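PDB 7CHU: putative pectin lyase from Geobacillus virus E2, which forms the trimeric tailspike of a deep-sea thermophilic bacteriophage and probably recognises or degrades bacterial surface polysaccharide through a pectin lyase-like beta-helix. Local coordinates for residues A[278-291]-A[310-323]. Numbering follows the deposited sequence.
Sequences RNGNNQFIGCKFHG and DGDVTYVMNCYFYQ
Two successive coils of a right-handed parallel beta-helix, the pectate lyase-like fold, lie in register here, so that Phe289 stacks on Phe321 within the solenoid. The two rings form an offset stack, centroids 4.6 Å apart and planes 12° from parallel, with Phe289 CD1 over the rim of the Phe321 face. Both have CG anti to the carbonyl carbon (chi1 -59° and -70°), which keeps the rings pointing the same way. Cys319 CB adjoins the edge of the Phe289 ring, while Cys287 N donates to Cys319 SG at 3.5 Å. Backbone hydrogen bonds join strands 283-285 with 315-317 and 288-290 with 320-323. On the other face of the sheet, the Gln283 amide lies over the Tyr315 ring, NE2 above its centre, and Tyr315 OH donates to Asn281 OD1 at 3.0 Å. Further along, the edge of Tyr322 points at the face of His290, Tyr322 CD2 lying 3.3 Å from His290 NE2. At the N-terminal ends of 278-291 and 310-323, Arg278 grips Asp312 side-on: NE reaches OD2 at 2.8 Å and NH2 meets OD1 at 3.0 Å from above the carboxylate plane. Arg278 NH1 turns to Asp310 OD1, 2.7 Å away, completing a salt-bridge network. A water joins Asn282 N, Asp312 O and Thr314 OG1 between the turns. Strands 251-256 and 259-261 continue the stack on the coil before and 337-339 and 342-346 on the coil after; Phe284 and Phe289 pack inward on Val268 and Met307 of strands 268-271 and 307-309, whereas Gln283 NE2 hydrogen-bonds to Asn318 O of a second subunit and Lys288 forms a salt bridge with Asp219 of the third.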
loop_
_atom_site.group_PDB
_atom_site.type_symbol
_atom_site.label_atom_id
_atom_site.label_comp_id
_atom_site.label_asym_id
_atom_site.label_seq_id
_atom_site.Cartn_x
_atom_site.Cartn_y
_atom_site.Cartn_z
ATOM N N ARG A 278 1.819 -20.693 -16.020
ATOM C CA ARG A 278 2.364 -19.356 -16.179
ATOM C C ARG A 278 2.527 -18.671 -14.825
ATOM O O ARG A 278 1.820 -18.982 -13.864
ATOM C CB ARG A 278 1.463 -18.528 -17.101
ATOM C CG ARG A 278 1.323 -19.148 -18.515
ATOM C CD ARG A 278 0.166 -18.521 -19.305
ATOM N NE ARG A 278 0.123 -17.066 -19.125
ATOM C CZ ARG A 278 0.980 -16.198 -19.673
ATOM N NH1 ARG A 278 1.952 -16.622 -20.468
ATOM N NH2 ARG A 278 0.867 -14.892 -19.417
ATOM N N ASN A 279 3.509 -17.770 -14.755
ATOM C CA ASN A 279 3.675 -16.918 -13.590
ATOM C C ASN A 279 2.364 -16.203 -13.300
ATOM O O ASN A 279 1.648 -15.767 -14.216
ATOM C CB ASN A 279 4.811 -15.912 -13.823
ATOM C CG ASN A 279 6.179 -16.607 -13.959
ATOM O OD1 ASN A 279 6.482 -17.562 -13.238
ATOM N ND2 ASN A 279 7.003 -16.120 -14.868
ATOM N N GLY A 280 2.027 -16.103 -12.022
ATOM C CA GLY A 280 0.732 -15.534 -11.682
ATOM C C GLY A 280 0.693 -14.908 -10.306
ATOM O O GLY A 280 1.457 -15.271 -9.410
ATOM N N ASN A 281 -0.229 -13.958 -10.149
ATOM C CA ASN A 281 -0.582 -13.437 -8.831
ATOM C C ASN A 281 0.612 -12.810 -8.114
ATOM O O ASN A 281 0.739 -12.879 -6.895
ATOM C CB ASN A 281 -1.231 -14.523 -7.978
ATOM C CG ASN A 281 -2.726 -14.372 -7.935
ATOM O OD1 ASN A 281 -3.250 -13.405 -7.346
ATOM N ND2 ASN A 281 -3.436 -15.302 -8.576
ATOM N N ASN A 282 1.465 -12.146 -8.871
ATOM C CA ASN A 282 2.554 -11.378 -8.299
ATOM C C ASN A 282 2.179 -9.906 -8.259
ATOM O O ASN A 282 1.342 -9.459 -9.038
ATOM C CB ASN A 282 3.800 -11.622 -9.117
ATOM C CG ASN A 282 4.096 -13.103 -9.211
ATOM O OD1 ASN A 282 4.394 -13.724 -8.187
ATOM N ND2 ASN A 282 3.952 -13.688 -10.414
ATOM N N GLN A 283 2.793 -9.154 -7.341
ATOM C CA GLN A 283 2.328 -7.802 -7.053
ATOM C C GLN A 283 3.496 -6.835 -6.972
ATOM O O GLN A 283 4.577 -7.190 -6.491
ATOM C CB GLN A 283 1.540 -7.754 -5.737
ATOM C CG GLN A 283 0.354 -8.716 -5.677
ATOM C CD GLN A 283 -0.763 -8.216 -4.779
ATOM O OE1 GLN A 283 -0.742 -7.062 -4.324
ATOM N NE2 GLN A 283 -1.759 -9.069 -4.534
ATOM N N PHE A 284 3.247 -5.603 -7.418
ATOM C CA PHE A 284 4.156 -4.471 -7.282
ATOM C C PHE A 284 3.338 -3.332 -6.686
ATOM O O PHE A 284 2.463 -2.784 -7.361
ATOM C CB PHE A 284 4.751 -4.077 -8.629
ATOM C CG PHE A 284 5.578 -5.176 -9.241
ATOM C CD1 PHE A 284 4.972 -6.176 -9.984
ATOM C CD2 PHE A 284 6.936 -5.229 -9.019
ATOM C CE1 PHE A 284 5.721 -7.237 -10.503
ATOM C CE2 PHE A 284 7.713 -6.289 -9.552
ATOM C CZ PHE A 284 7.102 -7.281 -10.292
ATOM N N ILE A 285 3.602 -2.991 -5.424
ATOM C CA ILE A 285 2.811 -2.002 -4.692
ATOM C C ILE A 285 3.718 -0.812 -4.399
ATOM O O ILE A 285 4.699 -0.933 -3.657
ATOM C CB ILE A 285 2.208 -2.588 -3.406
ATOM C CG1 ILE A 285 1.329 -3.810 -3.753
ATOM C CG2 ILE A 285 1.421 -1.486 -2.613
ATOM C CD1 ILE A 285 0.908 -4.639 -2.531
ATOM N N GLY A 286 3.402 0.330 -4.984
ATOM C CA GLY A 286 4.171 1.520 -4.686
ATOM C C GLY A 286 5.577 1.520 -5.231
ATOM O O GLY A 286 6.426 2.245 -4.715
ATOM N N CYS A 287 5.842 0.766 -6.296
ATOM C CA CYS A 287 7.210 0.626 -6.760
ATOM C C CYS A 287 7.581 1.719 -7.759
ATOM O O CYS A 287 6.725 2.328 -8.413
ATOM C CB CYS A 287 7.441 -0.769 -7.353
ATOM S SG CYS A 287 7.266 -2.119 -6.130
ATOM N N LYS A 288 8.881 2.003 -7.813
ATOM C CA LYS A 288 9.462 3.006 -8.706
ATOM C C LYS A 288 10.184 2.307 -9.861
ATOM O O LYS A 288 10.976 1.400 -9.616
ATOM C CB LYS A 288 10.459 3.879 -7.935
ATOM C CG LYS A 288 11.346 4.774 -8.815
ATOM C CD LYS A 288 12.219 5.664 -7.946
ATOM C CE LYS A 288 13.160 6.520 -8.747
ATOM N NZ LYS A 288 13.755 7.598 -7.912
ATOM N N PHE A 289 9.922 2.732 -11.111
ATOM C CA PHE A 289 10.588 2.211 -12.313
ATOM C C PHE A 289 11.141 3.403 -13.094
ATOM O O PHE A 289 10.400 4.088 -13.812
ATOM C CB PHE A 289 9.637 1.389 -13.185
ATOM C CG PHE A 289 9.029 0.201 -12.485
ATOM C CD1 PHE A 289 7.805 0.315 -11.831
ATOM C CD2 PHE A 289 9.679 -1.018 -12.466
ATOM C CE1 PHE A 289 7.232 -0.784 -11.158
ATOM C CE2 PHE A 289 9.116 -2.127 -11.822
ATOM C CZ PHE A 289 7.897 -2.015 -11.151
ATOM N N HIS A 290 12.442 3.643 -12.967
ATOM C CA HIS A 290 13.064 4.897 -13.394
ATOM C C HIS A 290 14.169 4.602 -14.404
ATOM O O HIS A 290 15.036 3.773 -14.144
ATOM C CB HIS A 290 13.626 5.613 -12.160
ATOM C CG HIS A 290 13.980 7.051 -12.365
ATOM N ND1 HIS A 290 15.069 7.453 -13.110
ATOM C CD2 HIS A 290 13.454 8.179 -11.830
ATOM C CE1 HIS A 290 15.172 8.772 -13.060
ATOM N NE2 HIS A 290 14.204 9.234 -12.289
ATOM N N GLY A 291 14.163 5.297 -15.527
ATOM C CA GLY A 291 15.087 4.984 -16.587
ATOM C C GLY A 291 16.519 5.377 -16.285
ATOM O O GLY A 291 16.865 5.913 -15.227
ATOM N N ASP A 310 5.154 -11.209 -19.073
ATOM C CA ASP A 310 4.651 -12.511 -19.532
ATOM C C ASP A 310 4.153 -13.276 -18.308
ATOM O O ASP A 310 4.825 -14.160 -17.758
ATOM C CB ASP A 310 5.728 -13.279 -20.293
ATOM C CG ASP A 310 5.260 -14.658 -20.787
ATOM O OD1 ASP A 310 4.033 -14.914 -20.943
ATOM O OD2 ASP A 310 6.152 -15.501 -21.022
ATOM N N GLY A 311 2.938 -12.923 -17.884
ATOM C CA GLY A 311 2.334 -13.478 -16.681
ATOM C C GLY A 311 0.872 -13.099 -16.594
ATOM O O GLY A 311 0.377 -12.266 -17.361
ATOM N N ASP A 312 0.181 -13.717 -15.636
ATOM C CA ASP A 312 -1.245 -13.504 -15.435
ATOM C C ASP A 312 -1.523 -12.959 -14.042
ATOM O O ASP A 312 -0.753 -13.190 -13.103
ATOM C CB ASP A 312 -2.031 -14.798 -15.640
ATOM C CG ASP A 312 -1.823 -15.401 -17.022
ATOM O OD1 ASP A 312 -1.748 -14.656 -18.033
ATOM O OD2 ASP A 312 -1.745 -16.646 -17.096
ATOM N N VAL A 313 -2.647 -12.245 -13.911
ATOM C CA VAL A 313 -3.134 -11.762 -12.615
ATOM C C VAL A 313 -2.024 -11.069 -11.838
ATOM O O VAL A 313 -1.826 -11.333 -10.645
ATOM C CB VAL A 313 -3.729 -12.905 -11.769
ATOM C CG1 VAL A 313 -4.676 -12.339 -10.703
ATOM C CG2 VAL A 313 -4.465 -13.907 -12.650
ATOM N N THR A 314 -1.289 -10.193 -12.497
ATOM C CA THR A 314 -0.310 -9.369 -11.811
ATOM C C THR A 314 -0.980 -8.086 -11.342
ATOM O O THR A 314 -1.842 -7.531 -12.037
ATOM C CB THR A 314 0.864 -9.042 -12.746
ATOM O OG1 THR A 314 1.291 -10.244 -13.401
ATOM C CG2 THR A 314 2.044 -8.426 -11.986
ATOM N N TYR A 315 -0.576 -7.605 -10.178
ATOM C CA TYR A 315 -1.152 -6.390 -9.608
ATOM C C TYR A 315 -0.073 -5.315 -9.631
ATOM O O TYR A 315 0.927 -5.426 -8.915
ATOM C CB TYR A 315 -1.637 -6.618 -8.178
ATOM C CG TYR A 315 -2.586 -7.789 -7.958
ATOM C CD1 TYR A 315 -2.135 -9.097 -8.071
ATOM C CD2 TYR A 315 -3.922 -7.578 -7.586
ATOM C CE1 TYR A 315 -2.974 -10.167 -7.828
ATOM C CE2 TYR A 315 -4.778 -8.640 -7.342
ATOM C CZ TYR A 315 -4.288 -9.944 -7.468
ATOM O OH TYR A 315 -5.107 -11.018 -7.215
ATOM N N VAL A 316 -0.252 -4.301 -10.465
ATOM C CA VAL A 316 0.685 -3.185 -10.511
ATOM C C VAL A 316 -0.046 -1.980 -9.919
ATOM O O VAL A 316 -0.772 -1.261 -10.624
ATOM C CB VAL A 316 1.192 -2.925 -11.940
ATOM C CG1 VAL A 316 2.269 -1.859 -11.948
ATOM C CG2 VAL A 316 1.711 -4.250 -12.590
ATOM N N MET A 317 0.149 -1.767 -8.615
ATOM C CA MET A 317 -0.630 -0.828 -7.821
ATOM C C MET A 317 0.190 0.412 -7.493
ATOM O O MET A 317 1.253 0.317 -6.868
ATOM C CB MET A 317 -1.121 -1.480 -6.527
ATOM C CG MET A 317 -1.809 -2.817 -6.726
ATOM S SD MET A 317 -3.343 -2.697 -7.682
ATOM C CE MET A 317 -4.357 -1.677 -6.599
ATOM N N ASN A 318 -0.341 1.571 -7.876
ATOM C CA ASN A 318 0.249 2.881 -7.586
ATOM C C ASN A 318 1.769 2.858 -7.784
ATOM O O ASN A 318 2.562 3.177 -6.897
ATOM C CB ASN A 318 -0.152 3.400 -6.179
ATOM C CG ASN A 318 -0.175 2.313 -5.090
ATOM O OD1 ASN A 318 -1.059 1.435 -5.059
ATOM N ND2 ASN A 318 0.775 2.397 -4.162
ATOM N N CYS A 319 2.171 2.464 -8.989
ATOM C CA CYS A 319 3.582 2.471 -9.327
ATOM C C CYS A 319 3.910 3.656 -10.215
ATOM O O CYS A 319 3.050 4.211 -10.914
ATOM C CB CYS A 319 4.023 1.158 -9.993
ATOM S SG CYS A 319 3.867 -0.316 -8.933
ATOM N N TYR A 320 5.183 4.026 -10.175
ATOM C CA TYR A 320 5.727 5.192 -10.854
ATOM C C TYR A 320 6.643 4.719 -11.981
ATOM O O TYR A 320 7.599 3.968 -11.737
ATOM C CB TYR A 320 6.491 6.056 -9.847
ATOM C CG TYR A 320 7.489 7.039 -10.437
ATOM C CD1 TYR A 320 7.092 8.047 -11.318
ATOM C CD2 TYR A 320 8.830 6.962 -10.089
ATOM C CE1 TYR A 320 8.014 8.947 -11.840
ATOM C CE2 TYR A 320 9.746 7.838 -10.593
ATOM C CZ TYR A 320 9.342 8.821 -11.464
ATOM O OH TYR A 320 10.308 9.659 -11.939
ATOM N N PHE A 321 6.339 5.141 -13.209
ATOM C CA PHE A 321 7.116 4.798 -14.394
ATOM C C PHE A 321 7.638 6.075 -15.030
ATOM O O PHE A 321 6.860 7.013 -15.255
ATOM C CB PHE A 321 6.259 4.042 -15.417
ATOM C CG PHE A 321 5.889 2.645 -14.987
ATOM C CD1 PHE A 321 4.791 2.427 -14.148
ATOM C CD2 PHE A 321 6.637 1.555 -15.426
ATOM C CE1 PHE A 321 4.450 1.138 -13.736
ATOM C CE2 PHE A 321 6.302 0.252 -15.029
ATOM C CZ PHE A 321 5.207 0.042 -14.196
ATOM N N TYR A 322 8.932 6.105 -15.354
ATOM C CA TYR A 322 9.511 7.302 -15.956
ATOM C C TYR A 322 10.666 6.934 -16.877
ATOM O O TYR A 322 11.522 6.123 -16.507
ATOM C CB TYR A 322 9.982 8.280 -14.865
ATOM C CG TYR A 322 10.925 9.345 -15.364
ATOM C CD1 TYR A 322 10.481 10.346 -16.205
ATOM C CD2 TYR A 322 12.262 9.325 -15.014
ATOM C CE1 TYR A 322 11.350 11.314 -16.673
ATOM C CE2 TYR A 322 13.133 10.277 -15.468
ATOM C CZ TYR A 322 12.673 11.277 -16.291
ATOM O OH TYR A 322 13.556 12.220 -16.755
ATOM N N GLN A 323 10.673 7.531 -18.075
ATOM C CA GLN A 323 11.798 7.511 -19.004
ATOM C C GLN A 323 12.149 6.101 -19.493
ATOM O O GLN A 323 13.047 5.449 -18.946
ATOM C CB GLN A 323 13.016 8.174 -18.357
ATOM C CG GLN A 323 14.118 8.622 -19.331
ATOM C CD GLN A 323 13.794 9.947 -20.039
ATOM O OE1 GLN A 323 12.655 10.411 -20.016
ATOM N NE2 GLN A 323 14.789 10.531 -20.705
HETATM O O HOH W 1 1.668 -12.250 -11.841
#